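Local coordinates for protein AlyQ (Persicobacter sp. CCB-QB2, PDB 5XNR) that probably cleaves alginate by beta-elimination, using a concanavalin-like lyase domain joined to a CBM32 module that is likely to bind carbohydrate, at residues A[234-239]-A[387-392]; A[247-252]-A[362-367]; A[149-154]-A[177-182]. All coordinates share one frame; numbering follows the deposited sequence.

Interaction 1 (A[234-239]-A[387-392])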
ATOM      1  N   HIS A 234     -14.655  23.954   4.032  1.00 36.19           N
ATOM      2  CA  HIS A 234     -13.242  23.631   4.192  1.00 35.36           C
ATOM      3  C   HIS A 234     -13.037  22.112   4.171  1.00 34.06           C
ATOM      4  O   HIS A 234     -13.662  21.401   4.952  1.00 37.13           O
ATOM      5  CB  HIS A 234     -12.717  24.243   5.490  1.00 35.90           C
ATOM      6  CG  HIS A 234     -13.026  25.692   5.599  1.00 36.92           C
ATOM      7  ND1 HIS A 234     -12.332  26.635   4.887  1.00 39.48           N
ATOM      8  CD2 HIS A 234     -13.975  26.355   6.290  1.00 38.54           C
ATOM      9  CE1 HIS A 234     -12.827  27.832   5.145  1.00 38.49           C
ATOM     10  NE2 HIS A 234     -13.829  27.688   6.007  1.00 36.03           N
ATOM     11  N   VAL A 235     -12.118  21.636   3.332  1.00 29.86           N
ATOM     12  CA  VAL A 235     -12.001  20.231   3.066  1.00 31.05           C
ATOM     13  C   VAL A 235     -10.532  19.815   3.107  1.00 31.53           C
ATOM     14  O   VAL A 235      -9.677  20.528   2.608  1.00 33.62           O
ATOM     15  CB  VAL A 235     -12.618  19.925   1.694  1.00 31.83           C
ATOM     16  CG1 VAL A 235     -12.665  18.442   1.390  1.00 30.39           C
ATOM     17  CG2 VAL A 235     -14.001  20.545   1.594  1.00 34.12           C
ATOM     18  N   VAL A 236     -10.262  18.658   3.701  1.00 31.92           N
ATOM     19  CA  VAL A 236      -8.995  17.944   3.462  1.00 31.48           C
ATOM     20  C   VAL A 236      -9.337  16.519   3.019  1.00 30.76           C
ATOM     21  O   VAL A 236     -10.118  15.847   3.669  1.00 33.16           O
ATOM     22  CB  VAL A 236      -8.052  17.934   4.683  1.00 30.03           C
ATOM     23  CG1 VAL A 236      -8.671  17.300   5.917  1.00 30.24           C
ATOM     24  CG2 VAL A 236      -6.743  17.244   4.362  1.00 29.89           C
ATOM     25  N   TYR A 237      -8.727  16.094   1.919  1.00 28.72           N
ATOM     26  CA  TYR A 237      -8.780  14.739   1.457  1.00 28.93           C
ATOM     27  C   TYR A 237      -7.373  14.162   1.483  1.00 29.64           C
ATOM     28  O   TYR A 237      -6.426  14.849   1.072  1.00 27.79           O
ATOM     29  CB  TYR A 237      -9.331  14.668   0.034  1.00 30.39           C
ATOM     30  CG  TYR A 237      -8.974  13.420  -0.733  1.00 27.42           C
ATOM     31  CD1 TYR A 237      -9.790  12.312  -0.721  1.00 28.29           C
ATOM     32  CD2 TYR A 237      -7.826  13.364  -1.503  1.00 30.02           C
ATOM     33  CE1 TYR A 237      -9.467  11.171  -1.444  1.00 32.07           C
ATOM     34  CE2 TYR A 237      -7.475  12.232  -2.224  1.00 30.93           C
ATOM     35  CZ  TYR A 237      -8.308  11.128  -2.199  1.00 31.69           C
ATOM     36  OH  TYR A 237      -7.999  10.029  -2.926  1.00 28.56           O
ATOM     37  N   VAL A 238      -7.257  12.917   1.961  1.00 29.96           N
ATOM     38  CA  VAL A 238      -5.971  12.230   1.986  1.00 29.60           C
ATOM     39  C   VAL A 238      -6.184  10.781   1.555  1.00 28.14           C
ATOM     40  O   VAL A 238      -7.029  10.124   2.096  1.00 29.01           O
ATOM     41  CB  VAL A 238      -5.314  12.264   3.381  1.00 31.36           C
ATOM     42  CG1 VAL A 238      -3.942  11.606   3.356  1.00 33.08           C
ATOM     43  CG2 VAL A 238      -5.224  13.668   3.957  1.00 32.19           C
ATOM     44  N   LYS A 239      -5.355  10.290   0.642  1.00 30.55           N
ATOM     45  CA  LYS A 239      -5.217   8.858   0.359  1.00 31.90           C
ATOM     46  C   LYS A 239      -3.893   8.379   0.936  1.00 30.28           C
ATOM     47  O   LYS A 239      -2.845   8.829   0.496  1.00 31.40           O
ATOM     48  CB  LYS A 239      -5.210   8.553  -1.144  1.00 35.74           C
ATOM     49  CG  LYS A 239      -4.911   7.099  -1.510  1.00 38.70           C
ATOM     50  CD  LYS A 239      -4.797   6.830  -3.006  1.00 40.05           C
ATOM     51  CE  LYS A 239      -6.027   6.191  -3.610  1.00 45.63           C
ATOM     52  NZ  LYS A 239      -5.889   6.025  -5.081  1.00 50.01           N
ATOM     53  N   TYR A 387      -3.401  13.812  -1.889  1.00 29.49           N
ATOM     54  CA  TYR A 387      -4.110  14.634  -0.934  1.00 30.58           C
ATOM     55  C   TYR A 387      -4.504  15.956  -1.604  1.00 30.24           C
ATOM     56  O   TYR A 387      -3.888  16.329  -2.606  1.00 28.82           O
ATOM     57  CB  TYR A 387      -3.236  14.922   0.288  1.00 31.38           C
ATOM     58  CG  TYR A 387      -2.095  15.840  -0.036  1.00 33.84           C
ATOM     59  CD1 TYR A 387      -0.906  15.346  -0.537  1.00 35.21           C
ATOM     60  CD2 TYR A 387      -2.230  17.217   0.072  1.00 35.24           C
ATOM     61  CE1 TYR A 387       0.132  16.201  -0.881  1.00 39.92           C
ATOM     62  CE2 TYR A 387      -1.202  18.084  -0.273  1.00 35.34           C
ATOM     63  CZ  TYR A 387      -0.010  17.572  -0.748  1.00 36.83           C
ATOM     64  OH  TYR A 387       1.030  18.402  -1.053  1.00 39.11           O
ATOM     65  N   PHE A 388      -5.502  16.657  -1.050  1.00 29.00           N
ATOM     66  CA  PHE A 388      -5.767  18.049  -1.459  1.00 30.21           C
ATOM     67  C   PHE A 388      -6.531  18.745  -0.340  1.00 29.35           C
ATOM     68  O   PHE A 388      -7.088  18.082   0.531  1.00 31.06           O
ATOM     69  CB  PHE A 388      -6.523  18.143  -2.797  1.00 29.55           C
ATOM     70  CG  PHE A 388      -7.919  17.556  -2.829  1.00 30.80           C
ATOM     71  CD1 PHE A 388      -8.999  18.232  -2.263  1.00 31.30           C
ATOM     72  CD2 PHE A 388      -8.163  16.346  -3.474  1.00 29.44           C
ATOM     73  CE1 PHE A 388     -10.271  17.682  -2.291  1.00 32.00           C
ATOM     74  CE2 PHE A 388      -9.439  15.805  -3.514  1.00 29.71           C
ATOM     75  CZ  PHE A 388     -10.489  16.466  -2.914  1.00 30.45           C
ATOM     76  N   VAL A 389      -6.571  20.067  -0.397  1.00 29.15           N
ATOM     77  CA  VAL A 389      -7.390  20.863   0.536  1.00 29.88           C
ATOM     78  C   VAL A 389      -8.114  21.962  -0.256  1.00 30.54           C
ATOM     79  O   VAL A 389      -7.612  22.421  -1.276  1.00 27.19           O
ATOM     80  CB  VAL A 389      -6.558  21.468   1.690  1.00 29.03           C
ATOM     81  CG1 VAL A 389      -6.016  20.406   2.629  1.00 27.48           C
ATOM     82  CG2 VAL A 389      -5.446  22.385   1.192  1.00 28.74           C
ATOM     83  N   SER A 390      -9.282  22.387   0.217  1.00 31.26           N
ATOM     84  CA  SER A 390      -9.991  23.508  -0.422  1.00 34.26           C
ATOM     85  C   SER A 390     -10.590  24.423   0.650  1.00 36.28           C
ATOM     86  O   SER A 390     -10.973  23.979   1.732  1.00 35.34           O
ATOM     87  CB  SER A 390     -11.065  23.025  -1.390  1.00 34.17           C
ATOM     88  OG  SER A 390     -12.064  22.251  -0.729  1.00 34.74           O
ATOM     89  N   HIS A 391     -10.679  25.697   0.317  1.00 37.29           N
ATOM     90  CA  HIS A 391     -11.268  26.690   1.193  1.00 39.33           C
ATOM     91  C   HIS A 391     -12.217  27.594   0.404  1.00 38.93           C
ATOM     92  O   HIS A 391     -11.894  28.015  -0.681  1.00 34.97           O
ATOM     93  CB  HIS A 391     -10.154  27.508   1.851  1.00 38.19           C
ATOM     94  CG  HIS A 391      -9.251  26.697   2.704  1.00 37.40           C
ATOM     95  ND1 HIS A 391      -9.662  26.166   3.906  1.00 40.20           N
ATOM     96  CD2 HIS A 391      -7.957  26.352   2.554  1.00 37.61           C
ATOM     97  CE1 HIS A 391      -8.663  25.507   4.459  1.00 38.06           C
ATOM     98  NE2 HIS A 391      -7.609  25.612   3.652  1.00 37.39           N
ATOM     99  N   GLN A 392     -13.343  27.947   1.003  1.00 46.43           N
ATOM    100  CA  GLN A 392     -14.391  28.705   0.326  1.00 56.78           C
ATOM    101  C   GLN A 392     -15.193  29.509   1.360  1.00 62.04           C
ATOM    102  O   GLN A 392     -15.427  29.019   2.455  1.00 59.11           O
ATOM    103  CB  GLN A 392     -15.283  27.715  -0.429  1.00 61.30           C
ATOM    104  CG  GLN A 392     -15.830  28.228  -1.752  1.00 65.37           C
ATOM    105  CD  GLN A 392     -16.240  27.085  -2.655  1.00 70.80           C
ATOM    106  OE1 GLN A 392     -16.293  25.929  -2.234  1.00 65.25           O
ATOM    107  NE2 GLN A 392     -16.515  27.396  -3.916  1.00 64.31           N
TER
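ND1 of His234 and ND1 of His391 share a 2.9 Å hydrogen bond whose proton could lie on either nitrogen. The two imidazoles approach through their ND1 edges, each nitrogen near the plane of the other ring, and their planes are turned by 51°. Both remaining nitrogens are taken too, His234 NE2 by Thr231 O and His391 NE2 by Glu217, so hydrogen bonds on two sides hold each ring against rotation. Further along, Tyr237 lays its CB over the face of the Phe388 ring, 3.7 Å from the ring centroid. The Phe388 ring stands there because its CG sits between the backbone N and the carbonyl carbon (chi1 64°). The planes of the two six-membered rings differ by only 20° but are displaced, with little overlap. On the same face, Ser390 OG lies against Val235 CB at 3.4 Å. On the other face Val236 CG2 meets Val389 CG1 at 3.7 Å, and both side chains continue inward onto Phe356 of the facing sheet. Val235 with Ser390 and Tyr237 with Phe388 are the hydrogen-bonded pairs, each doubly bonded. This is an antiparallel ladder inside one sheet of the jelly-roll beta-sandwich known from alginate lyases of the concanavalin clan.

Interaction 2 (A[247-252]-A[362-367]). With PO4 (phosphate ion), chain E.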
ATOM      1  N   ILE A 247       6.223  -0.101  19.367  1.00 40.27           N
ATOM      2  CA  ILE A 247       6.148  -1.479  19.857  1.00 42.58           C
ATOM      3  C   ILE A 247       5.285  -1.560  21.127  1.00 39.73           C
ATOM      4  O   ILE A 247       4.419  -2.448  21.226  1.00 35.74           O
ATOM      5  CB  ILE A 247       7.564  -2.030  20.094  1.00 46.90           C
ATOM      6  CG1 ILE A 247       8.351  -2.108  18.783  1.00 47.85           C
ATOM      7  CG2 ILE A 247       7.481  -3.378  20.807  1.00 46.64           C
ATOM      8  CD1 ILE A 247       9.821  -2.433  18.962  1.00 49.38           C
ATOM      9  N   VAL A 248       5.548  -0.656  22.074  1.00 37.89           N
ATOM     10  CA  VAL A 248       4.880  -0.610  23.385  1.00 43.47           C
ATOM     11  C   VAL A 248       3.546   0.152  23.276  1.00 44.93           C
ATOM     12  O   VAL A 248       2.482  -0.360  23.640  1.00 49.90           O
ATOM     13  CB  VAL A 248       5.786   0.051  24.451  1.00 45.71           C
ATOM     14  CG1 VAL A 248       5.058   0.245  25.780  1.00 46.73           C
ATOM     15  CG2 VAL A 248       7.087  -0.716  24.658  1.00 44.81           C
ATOM     16  N   LYS A 249       3.632   1.404  22.842  1.00 43.85           N
ATOM     17  CA  LYS A 249       2.485   2.323  22.712  1.00 43.03           C
ATOM     18  C   LYS A 249       2.229   2.551  21.210  1.00 41.50           C
ATOM     19  O   LYS A 249       2.677   3.542  20.588  1.00 41.00           O
ATOM     20  CB  LYS A 249       2.785   3.600  23.507  1.00 41.41           C
ATOM     21  CG  LYS A 249       1.713   4.678  23.460  1.00 45.57           C
ATOM     22  CD  LYS A 249       1.523   5.406  24.780  1.00 45.15           C
ATOM     23  CE  LYS A 249       1.107   6.858  24.667  1.00 44.12           C
ATOM     24  NZ  LYS A 249      -0.137   7.048  23.898  1.00 44.55           N
ATOM     25  N   ASP A 250       1.532   1.575  20.641  1.00 36.33           N
ATOM     26  CA  ASP A 250       1.251   1.467  19.213  1.00 35.12           C
ATOM     27  C   ASP A 250       0.105   2.417  18.818  1.00 36.29           C
ATOM     28  O   ASP A 250      -0.998   1.985  18.440  1.00 32.73           O
ATOM     29  CB  ASP A 250       0.923   0.004  18.884  1.00 36.19           C
ATOM     30  CG  ASP A 250      -0.246  -0.600  19.658  1.00 33.97           C
ATOM     31  OD1 ASP A 250      -0.492  -0.172  20.804  1.00 34.11           O
ATOM     32  OD2 ASP A 250      -0.910  -1.493  19.099  1.00 34.91           O
ATOM     33  N   HIS A 251       0.378   3.716  18.917  1.00 37.15           N
ATOM     34  CA  HIS A 251      -0.621   4.771  18.799  1.00 37.57           C
ATOM     35  C   HIS A 251      -0.067   5.856  17.863  1.00 38.17           C
ATOM     36  O   HIS A 251       1.088   6.265  18.020  1.00 40.03           O
ATOM     37  CB  HIS A 251      -0.904   5.437  20.157  1.00 40.81           C
ATOM     38  CG  HIS A 251      -1.500   4.604  21.250  1.00 41.87           C
ATOM     39  ND1 HIS A 251      -1.891   5.183  22.452  1.00 39.20           N
ATOM     40  CD2 HIS A 251      -1.787   3.284  21.355  1.00 43.09           C
ATOM     41  CE1 HIS A 251      -2.369   4.257  23.256  1.00 40.14           C
ATOM     42  NE2 HIS A 251      -2.317   3.077  22.608  1.00 42.98           N
ATOM     43  N   LEU A 252      -0.897   6.387  16.979  1.00 33.58           N
ATOM     44  CA  LEU A 252      -0.433   7.264  15.930  1.00 34.82           C
ATOM     45  C   LEU A 252      -1.589   8.143  15.430  1.00 32.24           C
ATOM     46  O   LEU A 252      -2.683   7.660  15.255  1.00 31.65           O
ATOM     47  CB  LEU A 252       0.107   6.366  14.810  1.00 34.70           C
ATOM     48  CG  LEU A 252       0.755   7.092  13.642  1.00 35.33           C
ATOM     49  CD1 LEU A 252       1.722   6.176  12.904  1.00 34.55           C
ATOM     50  CD2 LEU A 252      -0.311   7.624  12.693  1.00 39.28           C
ATOM     51  N   THR A 362       3.322  10.504  15.803  1.00 31.73           N
ATOM     52  CA  THR A 362       3.328   9.231  16.521  1.00 31.01           C
ATOM     53  C   THR A 362       3.165   9.528  18.013  1.00 34.40           C
ATOM     54  O   THR A 362       3.951  10.311  18.587  1.00 33.17           O
ATOM     55  CB  THR A 362       4.588   8.425  16.195  1.00 31.18           C
ATOM     56  OG1 THR A 362       4.542   8.135  14.799  1.00 31.41           O
ATOM     57  CG2 THR A 362       4.711   7.137  16.984  1.00 31.05           C
ATOM     58  N   GLN A 363       2.169   8.913  18.650  1.00 33.26           N
ATOM     59  CA  GLN A 363       1.929   9.195  20.058  1.00 35.02           C
ATOM     60  C   GLN A 363       2.781   8.265  20.944  1.00 38.01           C
ATOM     61  O   GLN A 363       2.243   7.582  21.813  1.00 39.09           O
ATOM     62  CB  GLN A 363       0.440   9.044  20.373  1.00 36.71           C
ATOM     63  CG  GLN A 363      -0.470   9.881  19.481  1.00 35.88           C
ATOM     64  CD  GLN A 363      -0.228  11.360  19.632  1.00 33.26           C
ATOM     65  OE1 GLN A 363      -0.659  11.986  20.605  1.00 32.26           O
ATOM     66  NE2 GLN A 363       0.455  11.927  18.648  1.00 32.21           N
ATOM     67  N   SER A 364       4.105   8.219  20.744  1.00 40.48           N
ATOM     68  CA  SER A 364       4.985   7.509  21.688  1.00 42.85           C
ATOM     69  C   SER A 364       6.322   8.244  21.807  1.00 43.11           C
ATOM     70  O   SER A 364       6.543   9.241  21.119  1.00 47.40           O
ATOM     71  CB  SER A 364       5.177   6.060  21.314  1.00 41.13           C
ATOM     72  OG  SER A 364       5.738   5.348  22.413  1.00 39.23           O
ATOM     73  N   ASN A 365       7.190   7.756  22.688  1.00 43.93           N
ATOM     74  CA  ASN A 365       8.488   8.405  22.922  1.00 44.65           C
ATOM     75  C   ASN A 365       9.406   7.436  23.683  1.00 43.59           C
ATOM     76  O   ASN A 365       9.037   6.280  23.902  1.00 47.78           O
ATOM     77  CB  ASN A 365       8.302   9.765  23.610  1.00 45.42           C
ATOM     78  CG  ASN A 365       7.598   9.680  24.952  1.00 47.17           C
ATOM     79  OD1 ASN A 365       7.715   8.669  25.640  1.00 45.59           O
ATOM     80  ND2 ASN A 365       6.886  10.732  25.340  1.00 44.27           N
ATOM     81  N   SER A 366      10.604   7.889  24.058  1.00 46.79           N
ATOM     82  CA  SER A 366      11.622   7.014  24.717  1.00 51.21           C
ATOM     83  C   SER A 366      11.171   6.591  26.125  1.00 50.47           C
ATOM     84  O   SER A 366      11.568   5.514  26.616  1.00 52.34           O
ATOM     85  CB  SER A 366      12.996   7.672  24.755  1.00 48.07           C
ATOM     86  OG  SER A 366      12.907   9.031  25.156  1.00 49.70           O
ATOM     87  N   GLU A 367      10.345   7.422  26.767  1.00 53.71           N
ATOM     88  CA  GLU A 367       9.866   7.157  28.149  1.00 54.48           C
ATOM     89  C   GLU A 367       8.823   6.027  28.121  1.00 52.88           C
ATOM     90  O   GLU A 367       8.826   5.171  29.007  1.00 52.14           O
ATOM     91  CB  GLU A 367       9.394   8.469  28.781  1.00 53.54           C
ATOM     92  CG  GLU A 367      10.482   9.539  28.707  1.00 55.37           C
ATOM     93  CD  GLU A 367      10.344  10.736  29.628  1.00 55.10           C
ATOM     94  OE1 GLU A 367       9.212  11.005  30.060  1.00 55.20           O
ATOM     95  OE2 GLU A 367      11.367  11.416  29.890  1.00 53.76           O
TER
HETATM   96  P   PO4 E 604      -2.050   9.916  25.590  1.00 50.73           P
HETATM   97  O1  PO4 E 604      -1.723   9.321  24.245  1.00 41.32           O
HETATM   98  O2  PO4 E 604      -2.042   8.791  26.616  1.00 47.64           O
HETATM   99  O3  PO4 E 604      -1.032  11.001  25.966  1.00 49.61           O
HETATM  100  O4  PO4 E 604      -3.406  10.590  25.559  1.00 44.31           O
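With CG swung opposite the backbone N (chi1 179°), Lys249 sends its side chain alongside the backbone of Gln363, and bends at the next three torsions curl it round the carbonyl, CE coming to 3.2 Å from Gln363 O. The last turn (chi4 57°) delivers NZ to the phosphate, where it donates to O1 at 2.8 Å. Tyr210 OH and Arg272 NH1 bind the same ion, which probably came from the crystallisation liquor. Nearer the backbone, Lys249 CB rests 3.6 Å from Ser364 OG, a hydroxyl bonded to Glu369, and Glu369 also accepts from Lys249 N, tying both segments to one carboxylate. The CG of Lys249 lies over one face of the His251 ring, toward its rim. Cut back to an alanine, this position would probably lose one donor to the phosphate and the methylene packing on the ring face and the Gln363 carbonyl. The backbones join through Gln363 N, which donates to His251 O at 2.9 Å from well above the carbonyl plane, while Gln363 CB touches His251 CB at 3.9 Å. Beyond them Leu252 and Thr362 form a non-hydrogen-bonded antiparallel pair. Inverse gamma turns centred on Asp250 and Gln363 bend the two chains beside this pair. The contact joins this last pair of strands 251-254 and 360-362 in the lyase beta-sandwich to a lysine, arginine and tyrosine cluster that holds a phosphate in the crystal.

Interaction 3 (A[149-154]-A[177-182]). With K (potassium ion), chain C.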
ATOM      1  N   GLN A 149      10.526  11.425  -7.793  1.00 42.47           N
ATOM      2  CA  GLN A 149      11.925  11.264  -7.373  1.00 45.71           C
ATOM      3  C   GLN A 149      12.097  11.842  -5.967  1.00 37.84           C
ATOM      4  O   GLN A 149      12.779  11.250  -5.147  1.00 35.16           O
ATOM      5  CB  GLN A 149      12.909  11.936  -8.352  1.00 54.24           C
ATOM      6  CG  GLN A 149      13.461  11.004  -9.437  1.00 63.11           C
ATOM      7  CD  GLN A 149      14.042   9.692  -8.928  1.00 75.37           C
ATOM      8  OE1 GLN A 149      14.520   9.573  -7.792  1.00 67.97           O
ATOM      9  NE2 GLN A 149      14.015   8.671  -9.779  1.00 77.02           N
ATOM     10  N   ILE A 150      11.520  13.010  -5.721  1.00 35.27           N
ATOM     11  CA  ILE A 150      11.624  13.663  -4.404  1.00 36.58           C
ATOM     12  C   ILE A 150      10.218  13.937  -3.842  1.00 36.21           C
ATOM     13  O   ILE A 150       9.237  14.048  -4.578  1.00 35.09           O
ATOM     14  CB  ILE A 150      12.488  14.943  -4.463  1.00 35.90           C
ATOM     15  CG1 ILE A 150      11.908  16.027  -5.377  1.00 36.74           C
ATOM     16  CG2 ILE A 150      13.933  14.618  -4.832  1.00 36.95           C
ATOM     17  CD1 ILE A 150      12.720  17.335  -5.380  1.00 37.65           C
ATOM     18  N   PRO A 151      10.101  14.056  -2.516  1.00 34.99           N
ATOM     19  CA  PRO A 151       8.751  14.184  -1.959  1.00 34.77           C
ATOM     20  C   PRO A 151       7.951  15.371  -2.528  1.00 36.31           C
ATOM     21  O   PRO A 151       6.730  15.230  -2.733  1.00 35.21           O
ATOM     22  CB  PRO A 151       8.982  14.370  -0.460  1.00 34.10           C
ATOM     23  CG  PRO A 151      10.360  13.796  -0.237  1.00 34.68           C
ATOM     24  CD  PRO A 151      11.121  14.202  -1.478  1.00 34.08           C
ATOM     25  N   SER A 152       8.604  16.509  -2.805  1.00 34.35           N
ATOM     26  CA  SER A 152       7.882  17.677  -3.363  1.00 34.45           C
ATOM     27  C   SER A 152       7.195  17.329  -4.692  1.00 34.87           C
ATOM     28  O   SER A 152       6.311  18.037  -5.118  1.00 37.93           O
ATOM     29  CB  SER A 152       8.785  18.892  -3.506  1.00 34.31           C
ATOM     30  OG  SER A 152       9.607  18.825  -4.659  1.00 33.95           O
ATOM     31  N   ASP A 153       7.584  16.254  -5.360  1.00 37.18           N
ATOM     32  CA  ASP A 153       7.000  15.919  -6.664  1.00 38.57           C
ATOM     33  C   ASP A 153       5.544  15.475  -6.512  1.00 38.40           C
ATOM     34  O   ASP A 153       4.756  15.684  -7.417  1.00 39.11           O
ATOM     35  CB  ASP A 153       7.773  14.805  -7.368  1.00 39.39           C
ATOM     36  CG  ASP A 153       9.128  15.242  -7.893  1.00 39.23           C
ATOM     37  OD1 ASP A 153       9.338  16.456  -8.076  1.00 45.33           O
ATOM     38  OD2 ASP A 153       9.950  14.356  -8.125  1.00 38.75           O
ATOM     39  N   LEU A 154       5.226  14.900  -5.357  1.00 37.60           N
ATOM     40  CA  LEU A 154       3.895  14.367  -5.013  1.00 37.23           C
ATOM     41  C   LEU A 154       2.957  15.451  -4.475  1.00 36.95           C
ATOM     42  O   LEU A 154       1.800  15.145  -4.124  1.00 35.29           O
ATOM     43  CB  LEU A 154       4.098  13.278  -3.954  1.00 39.65           C
ATOM     44  CG  LEU A 154       4.822  12.046  -4.495  1.00 42.98           C
ATOM     45  CD1 LEU A 154       5.733  11.441  -3.456  1.00 41.60           C
ATOM     46  CD2 LEU A 154       3.824  11.027  -5.045  1.00 43.30           C
ATOM     47  N   GLU A 177      13.228  19.686  -2.031  1.00 39.04           N
ATOM     48  CA  GLU A 177      14.046  19.070  -0.941  1.00 37.38           C
ATOM     49  C   GLU A 177      14.351  17.617  -1.290  1.00 38.18           C
ATOM     50  O   GLU A 177      13.535  16.952  -1.960  1.00 40.69           O
ATOM     51  CB  GLU A 177      13.342  19.094   0.417  1.00 36.51           C
ATOM     52  CG  GLU A 177      13.501  20.407   1.152  1.00 36.62           C
ATOM     53  CD  GLU A 177      14.919  20.770   1.568  1.00 37.83           C
ATOM     54  OE1 GLU A 177      15.582  19.949   2.224  1.00 42.36           O
ATOM     55  OE2 GLU A 177      15.350  21.888   1.259  1.00 41.59           O
ATOM     56  N   ALA A 178      15.524  17.153  -0.840  1.00 37.70           N
ATOM     57  CA  ALA A 178      15.951  15.778  -1.077  1.00 37.92           C
ATOM     58  C   ALA A 178      15.178  14.834  -0.147  1.00 37.17           C
ATOM     59  O   ALA A 178      14.664  15.242   0.887  1.00 32.89           O
ATOM     60  CB  ALA A 178      17.438  15.634  -0.870  1.00 40.17           C
ATOM     61  N   ASN A 179      15.096  13.578  -0.553  1.00 35.85           N
ATOM     62  CA  ASN A 179      14.589  12.538   0.314  1.00 33.73           C
ATOM     63  C   ASN A 179      15.466  12.464   1.566  1.00 35.65           C
ATOM     64  O   ASN A 179      16.681  12.499   1.438  1.00 33.50           O
ATOM     65  CB  ASN A 179      14.633  11.166  -0.358  1.00 32.41           C
ATOM     66  CG  ASN A 179      13.737  11.084  -1.565  1.00 32.13           C
ATOM     67  OD1 ASN A 179      12.526  10.913  -1.419  1.00 35.63           O
ATOM     68  ND2 ASN A 179      14.321  11.204  -2.746  1.00 27.62           N
ATOM     69  N   ASN A 180      14.848  12.321   2.738  1.00 36.02           N
ATOM     70  CA  ASN A 180      15.588  12.105   4.003  1.00 37.60           C
ATOM     71  C   ASN A 180      14.972  10.914   4.775  1.00 37.55           C
ATOM     72  O   ASN A 180      14.018  10.261   4.308  1.00 32.37           O
ATOM     73  CB  ASN A 180      15.713  13.425   4.784  1.00 36.06           C
ATOM     74  CG  ASN A 180      14.400  13.983   5.290  1.00 36.50           C
ATOM     75  OD1 ASN A 180      13.727  13.353   6.098  1.00 34.57           O
ATOM     76  ND2 ASN A 180      14.052  15.183   4.856  1.00 32.11           N
ATOM     77  N   GLU A 181      15.509  10.614   5.961  1.00 35.85           N
ATOM     78  CA  GLU A 181      15.124   9.397   6.698  1.00 36.39           C
ATOM     79  C   GLU A 181      13.735   9.564   7.321  1.00 33.45           C
ATOM     80  O   GLU A 181      13.171   8.598   7.763  1.00 36.86           O
ATOM     81  CB  GLU A 181      16.107   9.074   7.827  1.00 41.61           C
ATOM     82  CG  GLU A 181      16.020  10.056   8.997  1.00 44.00           C
ATOM     83  CD  GLU A 181      16.940   9.801  10.181  1.00 43.46           C
ATOM     84  OE1 GLU A 181      16.912   8.661  10.684  1.00 40.41           O
ATOM     85  OE2 GLU A 181      17.649  10.771  10.627  1.00 47.09           O
ATOM     86  N   TYR A 182      13.231  10.782   7.386  1.00 33.23           N
ATOM     87  CA  TYR A 182      11.923  11.080   7.975  1.00 34.10           C
ATOM     88  C   TYR A 182      10.846  11.303   6.888  1.00 33.65           C
ATOM     89  O   TYR A 182       9.654  11.058   7.131  1.00 34.40           O
ATOM     90  CB  TYR A 182      12.043  12.315   8.867  1.00 32.69           C
ATOM     91  CG  TYR A 182      13.046  12.222   9.992  1.00 31.15           C
ATOM     92  CD1 TYR A 182      13.040  11.151  10.867  1.00 31.73           C
ATOM     93  CD2 TYR A 182      13.949  13.241  10.230  1.00 31.54           C
ATOM     94  CE1 TYR A 182      13.936  11.065  11.918  1.00 33.84           C
ATOM     95  CE2 TYR A 182      14.848  13.185  11.288  1.00 33.16           C
ATOM     96  CZ  TYR A 182      14.839  12.091  12.141  1.00 35.40           C
ATOM     97  OH  TYR A 182      15.713  12.012  13.190  1.00 38.16           O
TER
HETATM   98  K     K C 602      14.323  23.937   2.432  1.00 52.50           K
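Asn179 ND2 donates to Gln149 O at 2.9 Å in an almost straight bond (174°) that lies in the carbonyl plane and, within 4°, in the plane of the asparagine amide. The other end of that amide, OD1, accepts from Val185 N and lies 3.6 Å from Pro151 CD, so bonds at both ends fix its rotation. Ile150 wraps round the carbonyl oxygen of Glu177: CB is 3.4 Å from Glu177 O, and CD1 comes to the same atom at 3.5 Å because CG1 is folded between the backbone N and the carbonyl carbon (chi1 62°). Pro151 CD closes on this oxygen as well.

A second shell sets the first in place. Asp153 OD2 takes two backbone donors, Gln149 N at 3.0 Å through its anti lone pair and Ile150 N from above the carboxylate plane, and so holds the peptide whose carbonyl meets Asn179. Asp153 N in turn bonds Ile150 O, closing the 3-10 turn 151-154. Ser152 OG bonds Gly176 N, pinning the base of the partner loop, and past Asn179 an Asx turn, Tyr182 N to Asn180 OD1, leads toward strand 183-185.

The Glu177 side chain, bent at chi2, stays out of the packing; its OE2 binds potassium at 2.6 Å. With Asp171 OD2 and the backbone O of Thr173 also on the ion, this surface contact fastens the 3-10 turn to a potassium site.

All three contacts involve the lyase part of the chain, at separate places. Interactions 1 and 3 have centres about 21 Å apart yet touch, Tyr387 CE1 packing 3.8 Å from Leu154 O, so the 3-10 turn of interaction 3 rests against the Tyr387 ring on the face that also bears Val236 and Val389. Interaction 2 touches neither: its nearest atoms are about 11 Å from interaction 1 and about 10 Å from interaction 3. Both its segments fall between 234-239 and 387-392 in the chain, whereas interaction 3 is complete before residue 234. The phosphate of interaction 2 and the potassium of interaction 3 are distinct sites, and the strand pair of interaction 1 holds neither.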